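Local coordinates for phosphatidylserine synthase (Haemophilus influenzae, PDB 3HSI), which belongs to the phospholipase D superfamily and carries two PLD-type regions in a single chain, at residues Ile89-Ala94 with Gly129-Thr134; Asn107-Cys112 with Thr207-Thr212; Tyr172-Lys177 with Tyr363-Val368; Thr378-Asn383 with Asp390-Leu395. All blocks are in the same frame, centred on the assembly; numbering follows the deposited sequence.

Contact 1: residues Ile89-Ala94 with Gly129-Thr134; sequences IDWHRA and GVPINT
Trp91 lays its CB against the ring of Pro131, CB to CB 3.8 Å, just where two parallel strands of a beta-alpha-beta crossover run out. Strand 84-90 and strand 127-130 lie side by side, and helix 107-118 is part of the link between them. Ile89 O accepts from Val130 N (2.8 Å) and Val130 O from Trp91 N, the ladder expected of parallel neighbours. With CG anti to its backbone N (chi1 164°), the indole leads away from the second strand, and its NE1 bonds to Thr212 OG1. Beyond the last bridge, water 1 joins Asp90 OD1 to Ile132 N; OD1 also accepts from Leu141 N, while OD2 receives Arg93 N (3.0 Å) in an Asx motif. The His92 ring turns one face to Trp91 CD1, which sits 3.7 Å above its centre. Its NE2 meanwhile donates to Asn133 O at 2.8 Å and 177°, the oxygen lying in the ring plane.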
loop_
_atom_site.group_PDB
_atom_site.type_symbol
_atom_site.label_atom_id
_atom_site.label_comp_id
_atom_site.label_asym_id
_atom_site.label_seq_id
_atom_site.Cartn_x
_atom_site.Cartn_y
_atom_site.Cartn_z
ATOM N N ILE C 89 -16.339 -15.175 -2.437
ATOM C CA ILE C 89 -15.167 -15.017 -3.292
ATOM C C ILE C 89 -14.786 -13.555 -3.291
ATOM O O ILE C 89 -15.560 -12.702 -2.849
ATOM C CB ILE C 89 -15.369 -15.552 -4.777
ATOM C CG1 ILE C 89 -16.603 -14.929 -5.493
ATOM C CG2 ILE C 89 -15.334 -17.074 -4.819
ATOM C CD1 ILE C 89 -17.958 -15.656 -5.301
ATOM N N ASP C 90 -13.599 -13.257 -3.782
ATOM C CA ASP C 90 -13.141 -11.886 -3.795
ATOM C C ASP C 90 -14.080 -11.079 -4.715
ATOM O O ASP C 90 -14.417 -11.518 -5.819
ATOM C CB ASP C 90 -11.690 -11.808 -4.258
ATOM C CG ASP C 90 -11.153 -10.410 -4.177
ATOM O OD1 ASP C 90 -10.681 -10.046 -3.073
ATOM O OD2 ASP C 90 -11.249 -9.662 -5.199
ATOM N N TRP C 91 -14.506 -9.926 -4.221
ATOM C CA TRP C 91 -15.387 -9.015 -4.928
ATOM C C TRP C 91 -14.793 -8.486 -6.255
ATOM O O TRP C 91 -15.462 -8.573 -7.272
ATOM C CB TRP C 91 -15.734 -7.877 -4.004
ATOM C CG TRP C 91 -16.313 -6.663 -4.636
ATOM C CD1 TRP C 91 -15.633 -5.514 -5.021
ATOM C CD2 TRP C 91 -17.694 -6.423 -4.914
ATOM N NE1 TRP C 91 -16.517 -4.597 -5.527
ATOM C CE2 TRP C 91 -17.785 -5.118 -5.472
ATOM C CE3 TRP C 91 -18.864 -7.174 -4.741
ATOM C CZ2 TRP C 91 -19.012 -4.552 -5.875
ATOM C CZ3 TRP C 91 -20.100 -6.610 -5.138
ATOM C CH2 TRP C 91 -20.150 -5.307 -5.701
ATOM N N HIS C 92 -13.560 -7.960 -6.239
ATOM C CA HIS C 92 -12.930 -7.410 -7.460
ATOM C C HIS C 92 -12.620 -8.512 -8.500
ATOM O O HIS C 92 -12.895 -8.375 -9.690
ATOM C CB HIS C 92 -11.624 -6.691 -7.126
ATOM C CG HIS C 92 -11.763 -5.603 -6.112
ATOM N ND1 HIS C 92 -12.324 -4.375 -6.408
ATOM C CD2 HIS C 92 -11.381 -5.543 -4.814
ATOM C CE1 HIS C 92 -12.298 -3.612 -5.330
ATOM N NE2 HIS C 92 -11.736 -4.297 -4.348
ATOM N N ARG C 93 -12.072 -9.623 -8.032
ATOM C CA ARG C 93 -11.686 -10.707 -8.918
ATOM C C ARG C 93 -12.889 -11.269 -9.665
ATOM O O ARG C 93 -12.785 -11.600 -10.853
ATOM C CB ARG C 93 -10.888 -11.784 -8.158
ATOM C CG ARG C 93 -10.456 -12.981 -8.987
ATOM C CD ARG C 93 -9.546 -12.590 -10.170
ATOM N NE ARG C 93 -9.184 -13.792 -10.922
ATOM C CZ ARG C 93 -9.995 -14.415 -11.781
ATOM N NH1 ARG C 93 -11.226 -13.938 -12.026
ATOM N NH2 ARG C 93 -9.575 -15.513 -12.406
ATOM N N ALA C 94 -14.036 -11.317 -8.999
ATOM C CA ALA C 94 -15.257 -11.863 -9.619
ATOM C C ALA C 94 -15.869 -10.986 -10.727
ATOM O O ALA C 94 -16.725 -11.448 -11.473
ATOM C CB ALA C 94 -16.316 -12.179 -8.541
ATOM N N GLY C 129 -19.661 -11.527 -2.823
ATOM C CA GLY C 129 -18.365 -10.904 -3.108
ATOM C C GLY C 129 -17.842 -10.129 -1.902
ATOM O O GLY C 129 -18.535 -9.263 -1.358
ATOM N N VAL C 130 -16.638 -10.484 -1.460
ATOM C CA VAL C 130 -16.044 -9.852 -0.279
ATOM C C VAL C 130 -14.941 -8.898 -0.745
ATOM O O VAL C 130 -13.971 -9.331 -1.331
ATOM C CB VAL C 130 -15.415 -10.918 0.649
ATOM C CG1 VAL C 130 -14.693 -10.269 1.815
ATOM C CG2 VAL C 130 -16.452 -11.940 1.106
ATOM N N PRO C 131 -15.076 -7.600 -0.480
ATOM C CA PRO C 131 -13.976 -6.680 -0.834
ATOM C C PRO C 131 -13.040 -6.378 0.350
ATOM O O PRO C 131 -13.453 -5.744 1.337
ATOM C CB PRO C 131 -14.712 -5.422 -1.253
ATOM C CG PRO C 131 -16.083 -5.484 -0.465
ATOM C CD PRO C 131 -16.231 -6.882 0.110
ATOM N N ILE C 132 -11.777 -6.780 0.223
ATOM C CA ILE C 132 -10.799 -6.650 1.298
ATOM C C ILE C 132 -10.134 -5.264 1.264
ATOM O O ILE C 132 -9.462 -4.848 2.217
ATOM C CB ILE C 132 -9.788 -7.795 1.228
ATOM C CG1 ILE C 132 -10.497 -9.124 1.579
ATOM C CG2 ILE C 132 -8.578 -7.547 2.134
ATOM C CD1 ILE C 132 -11.267 -9.071 2.926
ATOM N N ASN C 133 -10.325 -4.549 0.174
ATOM C CA ASN C 133 -9.885 -3.158 0.099
ATOM C C ASN C 133 -10.651 -2.544 -1.043
ATOM O O ASN C 133 -11.355 -3.264 -1.758
ATOM C CB ASN C 133 -8.368 -3.030 -0.116
ATOM C CG ASN C 133 -7.791 -1.812 0.588
ATOM O OD1 ASN C 133 -8.435 -0.764 0.670
ATOM N ND2 ASN C 133 -6.587 -1.943 1.104
ATOM N N THR C 134 -10.486 -1.240 -1.221
ATOM C CA THR C 134 -11.253 -0.456 -2.190
ATOM C C THR C 134 -10.767 -0.673 -3.624
ATOM O O THR C 134 -11.479 -0.362 -4.579
ATOM C CB THR C 134 -11.200 1.054 -1.856
ATOM O OG1 THR C 134 -9.848 1.500 -1.920
ATOM C CG2 THR C 134 -11.747 1.351 -0.466
HETATM O O HOH W 1 -10.741 -7.417 -2.261
#

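Contact 2: residues Asn107-Cys112 with Thr207-Thr212; sequences NADWYC and TNRPRT
Arg209 sets its guanidinium flat over the methyl of Ala108, with CB 3.6 Å above the plane and near its centre. The same group meets two further side chains at its rim. NH2 faces Asp109 OD1 in a salt bridge of 3.2 Å whose hydrogen bond is weak and bent, at 133°; the carboxylate and guanidinium planes are turned 52° apart, and the two side chains cross at about a right angle. NH1 comes to within 3.4 Å of Cys112 SG, again near the guanidinium plane. A bend at chi3 (-84°) breaks the line of the arginine chain and helps bring its flat end against the helix. Ala108, Asp109 and Cys112 occupy one turn of helix 107-118, part of the connection between two parallel strands of a beta-alpha-beta crossover, and Arg209 pins the loop before helix 216-229 to that helix. The Cys112 CB points to the loop, and its SG lies 4.0 Å from Thr207 N. Between Thr207 and Arg209 the backbone makes an inverse gamma turn centred on Asn208, closed by a weak bond from Arg209 N to Thr207 O. Gln95 also touches both Ala108 and Arg209.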
loop_
_atom_site.group_PDB
_atom_site.type_symbol
_atom_site.label_atom_id
_atom_site.label_comp_id
_atom_site.label_asym_id
_atom_site.label_seq_id
_atom_site.Cartn_x
_atom_site.Cartn_y
_atom_site.Cartn_z
ATOM N N ASN C 107 -17.079 -13.777 -14.092
ATOM C CA ASN C 107 -17.590 -14.757 -13.156
ATOM C C ASN C 107 -18.929 -14.350 -12.529
ATOM O O ASN C 107 -19.883 -15.160 -12.504
ATOM C CB ASN C 107 -16.518 -15.091 -12.116
ATOM C CG ASN C 107 -15.344 -15.849 -12.729
ATOM O OD1 ASN C 107 -15.466 -16.443 -13.819
ATOM N ND2 ASN C 107 -14.219 -15.870 -12.023
ATOM N N ALA C 108 -19.013 -13.104 -12.061
ATOM C CA ALA C 108 -20.289 -12.552 -11.546
ATOM C C ALA C 108 -21.443 -12.649 -12.582
ATOM O O ALA C 108 -22.537 -13.104 -12.264
ATOM C CB ALA C 108 -20.108 -11.082 -11.044
ATOM N N ASP C 109 -21.183 -12.279 -13.832
ATOM C CA ASP C 109 -22.220 -12.396 -14.867
ATOM C C ASP C 109 -22.685 -13.847 -14.956
ATOM O O ASP C 109 -23.886 -14.117 -15.007
ATOM C CB ASP C 109 -21.719 -11.927 -16.235
ATOM C CG ASP C 109 -21.384 -10.473 -16.259
ATOM O OD1 ASP C 109 -22.088 -9.701 -15.584
ATOM O OD2 ASP C 109 -20.431 -10.081 -16.977
ATOM N N TRP C 110 -21.733 -14.773 -14.929
ATOM C CA TRP C 110 -22.047 -16.204 -14.981
ATOM C C TRP C 110 -22.852 -16.738 -13.751
ATOM O O TRP C 110 -23.774 -17.551 -13.907
ATOM C CB TRP C 110 -20.767 -17.021 -15.309
ATOM C CG TRP C 110 -20.912 -18.523 -15.224
ATOM C CD1 TRP C 110 -21.585 -19.337 -16.096
ATOM C CD2 TRP C 110 -20.369 -19.384 -14.211
ATOM N NE1 TRP C 110 -21.498 -20.657 -15.684
ATOM C CE2 TRP C 110 -20.769 -20.710 -14.525
ATOM C CE3 TRP C 110 -19.579 -19.169 -13.065
ATOM C CZ2 TRP C 110 -20.403 -21.808 -13.742
ATOM C CZ3 TRP C 110 -19.203 -20.267 -12.299
ATOM C CH2 TRP C 110 -19.627 -21.569 -12.636
ATOM N N TYR C 111 -22.530 -16.285 -12.547
ATOM C CA TYR C 111 -23.295 -16.693 -11.378
ATOM C C TYR C 111 -24.768 -16.311 -11.553
ATOM O O TYR C 111 -25.636 -17.124 -11.258
ATOM C CB TYR C 111 -22.753 -16.100 -10.071
ATOM C CG TYR C 111 -21.266 -16.261 -9.784
ATOM C CD1 TYR C 111 -20.590 -17.463 -10.049
ATOM C CD2 TYR C 111 -20.528 -15.192 -9.208
ATOM C CE1 TYR C 111 -19.222 -17.601 -9.784
ATOM C CE2 TYR C 111 -19.164 -15.327 -8.931
ATOM C CZ TYR C 111 -18.518 -16.533 -9.224
ATOM O OH TYR C 111 -17.173 -16.671 -8.956
ATOM N N CYS C 112 -25.040 -15.097 -12.065
ATOM C CA CYS C 112 -26.426 -14.639 -12.355
ATOM C C CYS C 112 -27.114 -15.465 -13.407
ATOM O O CYS C 112 -28.281 -15.824 -13.255
ATOM C CB CYS C 112 -26.438 -13.242 -12.900
ATOM S SG CYS C 112 -25.864 -12.060 -11.775
ATOM N N THR C 207 -28.367 -9.144 -10.646
ATOM C CA THR C 207 -28.069 -8.191 -11.714
ATOM C C THR C 207 -27.738 -6.815 -11.156
ATOM O O THR C 207 -26.885 -6.104 -11.690
ATOM C CB THR C 207 -29.241 -8.081 -12.738
ATOM O OG1 THR C 207 -30.457 -7.778 -12.045
ATOM C CG2 THR C 207 -29.438 -9.384 -13.482
ATOM N N ASN C 208 -28.436 -6.471 -10.084
ATOM C CA ASN C 208 -28.249 -5.208 -9.422
ATOM C C ASN C 208 -27.155 -5.354 -8.374
ATOM O O ASN C 208 -27.423 -5.664 -7.206
ATOM C CB ASN C 208 -29.575 -4.711 -8.818
ATOM C CG ASN C 208 -30.330 -5.799 -8.058
ATOM O OD1 ASN C 208 -30.434 -6.941 -8.510
ATOM N ND2 ASN C 208 -30.874 -5.435 -6.899
ATOM N N ARG C 209 -25.913 -5.182 -8.814
ATOM C CA ARG C 209 -24.785 -5.116 -7.878
ATOM C C ARG C 209 -24.350 -3.674 -7.807
ATOM O O ARG C 209 -24.254 -3.019 -8.841
ATOM C CB ARG C 209 -23.591 -5.914 -8.375
ATOM C CG ARG C 209 -23.852 -7.349 -8.613
ATOM C CD ARG C 209 -22.563 -8.010 -8.960
ATOM N NE ARG C 209 -22.209 -7.887 -10.372
ATOM C CZ ARG C 209 -22.777 -8.609 -11.337
ATOM N NH1 ARG C 209 -23.752 -9.465 -11.036
ATOM N NH2 ARG C 209 -22.381 -8.479 -12.600
ATOM N N PRO C 210 -24.042 -3.183 -6.602
ATOM C CA PRO C 210 -23.474 -1.836 -6.550
ATOM C C PRO C 210 -22.090 -1.771 -7.235
ATOM O O PRO C 210 -21.440 -2.795 -7.430
ATOM C CB PRO C 210 -23.401 -1.550 -5.048
ATOM C CG PRO C 210 -23.284 -2.917 -4.409
ATOM C CD PRO C 210 -24.105 -3.831 -5.276
ATOM N N ARG C 211 -21.681 -0.579 -7.643
ATOM C CA ARG C 211 -20.333 -0.329 -8.126
ATOM C C ARG C 211 -19.464 -0.087 -6.924
ATOM O O ARG C 211 -19.942 0.386 -5.896
ATOM C CB ARG C 211 -20.277 0.910 -9.019
ATOM C CG ARG C 211 -20.833 0.710 -10.398
ATOM C CD ARG C 211 -21.989 1.665 -10.635
ATOM N NE ARG C 211 -22.303 1.788 -12.064
ATOM C CZ ARG C 211 -23.335 1.206 -12.683
ATOM N NH1 ARG C 211 -24.205 0.452 -12.006
ATOM N NH2 ARG C 211 -23.503 1.392 -13.993
ATOM N N THR C 212 -18.187 -0.430 -7.068
ATOM C CA THR C 212 -17.165 -0.129 -6.081
ATOM C C THR C 212 -17.228 1.341 -5.621
ATOM O O THR C 212 -17.468 1.609 -4.434
ATOM C CB THR C 212 -15.765 -0.502 -6.637
ATOM O OG1 THR C 212 -15.722 -1.912 -6.912
ATOM C CG2 THR C 212 -14.658 -0.133 -5.658
#

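Contact 3: residues Tyr172-Lys177 with Tyr363-Val368; sequences YDRYQK and YHLKGV
Tyr172 and Tyr363 form a parallel bridge, their CA atoms 5.0 Å apart, and His364 N carries the pairing one step on by donating to Tyr172 O. The two tyrosines point to the same face of the sheet; Leu365 CD1 packs 3.8 Å from Tyr172 CD2. Asp173 and His364 extend side by side in the same direction. ND1 of His364 gives its hydrogen to Asp173 OD2 (2.9 Å, 155°), meeting that oxygen nearly along the C-O bond, although carboxylate and ring planes stand 63° apart. The other oxygen, OD1, accepts Arg174 N at 2.8 Å, which should help fix the rotation of the carboxylate. Farther along, the bent chain of Arg174 takes NH1 to Lys366 O in a weak bond of 3.3 Å, and water 3 links NH1 to Val368 O; its NH2 forms a salt bridge with Glu411. Lys366 NZ turns instead to Asn381 and Gly379. His364 and Lys366 fit the H-x-K start of the HKD signature of the phospholipase D superfamily, and Asp173, from the other half of the chain, probably positions the signature histidine, as acidic residues do in some relatives.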
loop_
_atom_site.group_PDB
_atom_site.type_symbol
_atom_site.label_atom_id
_atom_site.label_comp_id
_atom_site.label_asym_id
_atom_site.label_seq_id
_atom_site.Cartn_x
_atom_site.Cartn_y
_atom_site.Cartn_z
ATOM N N TYR C 172 -0.710 -27.362 -9.084
ATOM C CA TYR C 172 -0.475 -28.197 -7.891
ATOM C C TYR C 172 -0.697 -27.402 -6.620
ATOM O O TYR C 172 -0.181 -26.281 -6.469
ATOM C CB TYR C 172 0.949 -28.755 -7.932
ATOM C CG TYR C 172 1.270 -29.975 -7.071
ATOM C CD1 TYR C 172 0.304 -30.949 -6.775
ATOM C CD2 TYR C 172 2.580 -30.177 -6.602
ATOM C CE1 TYR C 172 0.624 -32.086 -6.009
ATOM C CE2 TYR C 172 2.918 -31.296 -5.845
ATOM C CZ TYR C 172 1.935 -32.251 -5.556
ATOM O OH TYR C 172 2.282 -33.354 -4.825
ATOM N N ASP C 173 -1.512 -27.947 -5.723
ATOM C CA ASP C 173 -1.673 -27.341 -4.416
ATOM C C ASP C 173 -1.628 -28.460 -3.359
ATOM O O ASP C 173 -1.326 -29.647 -3.682
ATOM C CB ASP C 173 -2.999 -26.521 -4.368
ATOM C CG ASP C 173 -2.901 -25.265 -3.485
ATOM O OD1 ASP C 173 -2.723 -25.420 -2.271
ATOM O OD2 ASP C 173 -3.009 -24.123 -3.986
ATOM N N ARG C 174 -1.916 -28.094 -2.105
ATOM C CA ARG C 174 -2.069 -29.075 -1.040
ATOM C C ARG C 174 -3.499 -29.117 -0.577
ATOM O O ARG C 174 -4.196 -28.129 -0.678
ATOM C CB ARG C 174 -1.190 -28.719 0.144
ATOM C CG ARG C 174 0.251 -29.009 -0.079
ATOM C CD ARG C 174 1.047 -28.473 1.079
ATOM N NE ARG C 174 0.896 -29.281 2.283
ATOM C CZ ARG C 174 1.039 -28.812 3.521
ATOM N NH1 ARG C 174 1.309 -27.531 3.730
ATOM N NH2 ARG C 174 0.944 -29.631 4.553
ATOM N N TYR C 175 -3.952 -30.273 -0.081
ATOM C CA TYR C 175 -5.367 -30.440 0.246
ATOM C C TYR C 175 -5.483 -31.264 1.505
ATOM O O TYR C 175 -4.956 -32.379 1.569
ATOM C CB TYR C 175 -6.124 -31.153 -0.911
ATOM C CG TYR C 175 -5.555 -30.816 -2.275
ATOM C CD1 TYR C 175 -6.021 -29.724 -3.001
ATOM C CD2 TYR C 175 -4.501 -31.551 -2.805
ATOM C CE1 TYR C 175 -5.494 -29.414 -4.245
ATOM C CE2 TYR C 175 -3.948 -31.235 -4.044
ATOM C CZ TYR C 175 -4.435 -30.167 -4.751
ATOM O OH TYR C 175 -3.852 -29.864 -5.960
ATOM N N GLN C 176 -6.170 -30.721 2.507
ATOM C CA GLN C 176 -6.385 -31.458 3.738
ATOM C C GLN C 176 -7.858 -31.555 4.069
ATOM O O GLN C 176 -8.579 -30.554 4.092
ATOM C CB GLN C 176 -5.631 -30.844 4.902
ATOM C CG GLN C 176 -4.154 -30.952 4.749
ATOM C CD GLN C 176 -3.606 -29.846 3.883
ATOM O OE1 GLN C 176 -4.200 -28.769 3.795
ATOM N NE2 GLN C 176 -2.480 -30.102 3.227
ATOM N N LYS C 177 -8.285 -32.778 4.331
ATOM C CA LYS C 177 -9.643 -33.041 4.755
ATOM C C LYS C 177 -9.664 -33.342 6.263
ATOM O O LYS C 177 -8.970 -34.248 6.739
ATOM C CB LYS C 177 -10.241 -34.213 3.947
ATOM C CG LYS C 177 -11.749 -34.137 3.870
ATOM C CD LYS C 177 -12.405 -35.459 4.051
ATOM C CE LYS C 177 -11.991 -36.447 3.041
ATOM N NZ LYS C 177 -12.975 -37.561 3.076
ATOM N N TYR C 363 2.857 -24.650 -10.394
ATOM C CA TYR C 363 3.085 -24.921 -9.001
ATOM C C TYR C 363 2.506 -23.837 -8.120
ATOM O O TYR C 363 2.885 -22.706 -8.224
ATOM C CB TYR C 363 4.585 -25.049 -8.774
ATOM C CG TYR C 363 5.039 -25.301 -7.362
ATOM C CD1 TYR C 363 5.185 -26.595 -6.901
ATOM C CD2 TYR C 363 5.404 -24.238 -6.508
ATOM C CE1 TYR C 363 5.660 -26.856 -5.648
ATOM C CE2 TYR C 363 5.873 -24.485 -5.217
ATOM C CZ TYR C 363 6.007 -25.813 -4.797
ATOM O OH TYR C 363 6.451 -26.143 -3.533
ATOM N N HIS C 364 1.618 -24.212 -7.210
ATOM C CA HIS C 364 1.051 -23.248 -6.293
ATOM C C HIS C 364 0.997 -23.759 -4.835
ATOM O O HIS C 364 0.010 -23.519 -4.154
ATOM C CB HIS C 364 -0.359 -22.932 -6.767
ATOM C CG HIS C 364 -0.953 -21.709 -6.146
ATOM N ND1 HIS C 364 -2.077 -21.755 -5.330
ATOM C CD2 HIS C 364 -0.583 -20.405 -6.222
ATOM C CE1 HIS C 364 -2.373 -20.527 -4.938
ATOM N NE2 HIS C 364 -1.478 -19.694 -5.457
ATOM N N LEU C 365 2.024 -24.463 -4.362
ATOM C CA LEU C 365 2.006 -24.984 -2.986
ATOM C C LEU C 365 2.534 -23.962 -1.992
ATOM O O LEU C 365 3.506 -23.230 -2.263
ATOM C CB LEU C 365 2.858 -26.253 -2.837
ATOM C CG LEU C 365 2.640 -27.476 -3.698
ATOM C CD1 LEU C 365 3.811 -28.413 -3.439
ATOM C CD2 LEU C 365 1.408 -28.159 -3.338
ATOM N N LYS C 366 1.872 -23.933 -0.846
ATOM C CA LYS C 366 2.264 -23.114 0.317
ATOM C C LYS C 366 2.258 -24.074 1.513
ATOM O O LYS C 366 1.418 -24.976 1.585
ATOM C CB LYS C 366 1.224 -22.016 0.593
ATOM C CG LYS C 366 0.726 -21.198 -0.612
ATOM C CD LYS C 366 -0.588 -21.734 -1.117
ATOM C CE LYS C 366 -1.102 -20.907 -2.279
ATOM N NZ LYS C 366 -1.467 -19.443 -1.973
ATOM N N GLY C 367 3.200 -23.887 2.428
ATOM C CA GLY C 367 3.263 -24.660 3.664
ATOM C C GLY C 367 4.487 -24.323 4.491
ATOM O O GLY C 367 5.487 -23.766 3.991
ATOM N N VAL C 368 4.389 -24.590 5.782
ATOM C CA VAL C 368 5.520 -24.418 6.716
ATOM C C VAL C 368 5.480 -25.618 7.623
ATOM O O VAL C 368 4.430 -25.980 8.119
ATOM C CB VAL C 368 5.438 -23.124 7.569
ATOM C CG1 VAL C 368 6.565 -23.108 8.597
ATOM C CG2 VAL C 368 5.502 -21.829 6.688
HETATM O O HOH W 2 -0.813 -25.115 -0.831
HETATM O O HOH W 3 2.668 -27.256 6.353
#

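Contact 4: residues Thr378-Asn383 with Asp390-Leu395; sequences TGNNLN and DAENGL
Thr378 OG1 is gripped from two directions: it donates to Asn393 O at 2.8 Å and accepts from Asn380 N at 3.1 Å. The first bond ties it across to strand 391-398; the second closes an ST turn. With OG1 anti to the backbone N (chi1 -168°), the hydroxyl is placed to make both. Thr378 also faces Gly394 as a non-hydrogen-bonded antiparallel pair, CA atoms 4.3 Å apart, at the point where strand 374-378 ends. By sequence match, Thr378-Asn381, T-G-N-N, probably occupies the place of the G-S-x-N sequence that follows the HKD signature in the phospholipase D superfamily. There the Asn380 amide stacks on the Glu392 carboxylate, their planes 21° apart and the two side chains crossing at about a right angle. Glu392 OE1 comes to 3.4 Å from Asn380 CA, and Asn380 ND2 lies 4.0 Å from Glu392 CG. Asn380 OD1 accepts Leu382 N (2.6 Å) in an Asx turn, while the Asn393 amide is held by Tyr154, Tyr232 and Lys144.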
loop_
_atom_site.group_PDB
_atom_site.type_symbol
_atom_site.label_atom_id
_atom_site.label_comp_id
_atom_site.label_asym_id
_atom_site.label_seq_id
_atom_site.Cartn_x
_atom_site.Cartn_y
_atom_site.Cartn_z
ATOM N N THR C 378 -1.912 -23.249 5.223
ATOM C CA THR C 378 -2.235 -21.882 5.041
ATOM C C THR C 378 -2.409 -21.570 3.582
ATOM O O THR C 378 -1.825 -22.241 2.719
ATOM C CB THR C 378 -1.178 -20.981 5.710
ATOM O OG1 THR C 378 -1.657 -19.646 5.751
ATOM C CG2 THR C 378 0.200 -21.028 5.001
ATOM N N GLY C 379 -3.233 -20.570 3.298
ATOM C CA GLY C 379 -3.285 -20.022 1.965
ATOM C C GLY C 379 -2.269 -18.906 1.804
ATOM O O GLY C 379 -2.181 -18.312 0.736
ATOM N N ASN C 380 -1.475 -18.653 2.841
ATOM C CA ASN C 380 -0.501 -17.534 2.836
ATOM C C ASN C 380 0.693 -17.830 1.888
ATOM O O ASN C 380 1.393 -18.823 2.037
ATOM C CB ASN C 380 -0.072 -17.234 4.286
ATOM C CG ASN C 380 0.776 -15.978 4.419
ATOM O OD1 ASN C 380 1.707 -15.738 3.651
ATOM N ND2 ASN C 380 0.463 -15.183 5.417
ATOM N N ASN C 381 0.890 -16.962 0.896
ATOM C CA ASN C 381 1.966 -17.112 -0.093
ATOM C C ASN C 381 3.321 -16.729 0.474
ATOM O O ASN C 381 4.330 -16.791 -0.239
ATOM C CB ASN C 381 1.701 -16.236 -1.333
ATOM C CG ASN C 381 0.569 -16.746 -2.191
ATOM O OD1 ASN C 381 0.417 -17.943 -2.382
ATOM N ND2 ASN C 381 -0.226 -15.837 -2.729
ATOM N N LEU C 382 3.384 -16.334 1.741
ATOM C CA LEU C 382 4.688 -15.973 2.311
ATOM C C LEU C 382 5.393 -14.895 1.484
ATOM O O LEU C 382 6.597 -14.996 1.162
ATOM C CB LEU C 382 5.568 -17.219 2.454
ATOM C CG LEU C 382 4.959 -18.250 3.422
ATOM C CD1 LEU C 382 5.694 -19.608 3.357
ATOM C CD2 LEU C 382 4.981 -17.673 4.834
ATOM N N ASN C 383 4.632 -13.854 1.141
ATOM C CA ASN C 383 5.162 -12.704 0.390
ATOM C C ASN C 383 4.774 -11.372 1.049
ATOM O O ASN C 383 3.899 -11.356 1.899
ATOM C CB ASN C 383 4.710 -12.786 -1.080
ATOM C CG ASN C 383 3.197 -12.717 -1.263
ATOM O OD1 ASN C 383 2.401 -12.636 -0.310
ATOM N ND2 ASN C 383 2.788 -12.750 -2.507
ATOM N N ASP C 390 -3.296 -8.532 2.092
ATOM C CA ASP C 390 -4.373 -9.546 1.871
ATOM C C ASP C 390 -4.964 -10.156 3.143
ATOM O O ASP C 390 -4.336 -10.138 4.206
ATOM C CB ASP C 390 -3.906 -10.659 0.932
ATOM C CG ASP C 390 -3.435 -10.142 -0.437
ATOM O OD1 ASP C 390 -3.887 -9.080 -0.904
ATOM O OD2 ASP C 390 -2.616 -10.821 -1.081
ATOM N N ALA C 391 -6.183 -10.686 3.041
ATOM C CA ALA C 391 -6.787 -11.333 4.191
ATOM C C ALA C 391 -6.473 -12.816 4.112
ATOM O O ALA C 391 -6.720 -13.464 3.095
ATOM C CB ALA C 391 -8.286 -11.048 4.272
ATOM N N GLU C 392 -5.878 -13.339 5.183
ATOM C CA GLU C 392 -5.337 -14.693 5.193
ATOM C C GLU C 392 -5.848 -15.507 6.363
ATOM O O GLU C 392 -6.275 -14.947 7.394
ATOM C CB GLU C 392 -3.798 -14.656 5.282
ATOM C CG GLU C 392 -3.106 -13.704 4.293
ATOM C CD GLU C 392 -2.834 -14.368 2.950
ATOM O OE1 GLU C 392 -3.226 -15.546 2.761
ATOM O OE2 GLU C 392 -2.208 -13.726 2.086
ATOM N N ASN C 393 -5.781 -16.834 6.226
ATOM C CA ASN C 393 -5.994 -17.671 7.395
ATOM C C ASN C 393 -5.064 -18.895 7.446
ATOM O O ASN C 393 -4.243 -19.098 6.553
ATOM C CB ASN C 393 -7.468 -18.019 7.585
ATOM C CG ASN C 393 -7.976 -19.041 6.571
ATOM O OD1 ASN C 393 -7.353 -19.281 5.534
ATOM N ND2 ASN C 393 -9.139 -19.632 6.867
ATOM N N GLY C 394 -5.177 -19.680 8.509
ATOM C CA GLY C 394 -4.360 -20.857 8.667
ATOM C C GLY C 394 -4.915 -21.841 9.678
ATOM O O GLY C 394 -5.642 -21.464 10.615
ATOM N N LEU C 395 -4.592 -23.114 9.465
ATOM C CA LEU C 395 -4.787 -24.112 10.499
ATOM C C LEU C 395 -3.391 -24.507 10.975
ATOM O O LEU C 395 -2.596 -25.094 10.221
ATOM C CB LEU C 395 -5.580 -25.314 9.970
ATOM C CG LEU C 395 -6.925 -24.999 9.300
ATOM C CD1 LEU C 395 -7.607 -26.268 8.699
ATOM C CD2 LEU C 395 -7.880 -24.280 10.290
HETATM O O HOH W 4 -1.395 -14.978 0.203
#

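Contacts 1, 3 and 4 are buried, whereas contact 2 is only partly so, its loop reaching the surface. Contacts 1 and 2 share the same crossover: the first joins its two strands, the second fastens a loop to its helix through one arginine, and the indole of contact 1 reaches the loop of contact 2. Contacts 3 and 4 adjoin around the HKD-type signature, where a lysine of contact 3 reaches the turn of contact 4. Chemistry follows place. Contact 2 depends on a weak salt bridge and a methyl under a guanidinium; contact 3 centres on a His-carboxylate bond, contact 4 on a hydroxyl with turn bonds, and contact 1 mainly on backbone pairing and an imidazole bond.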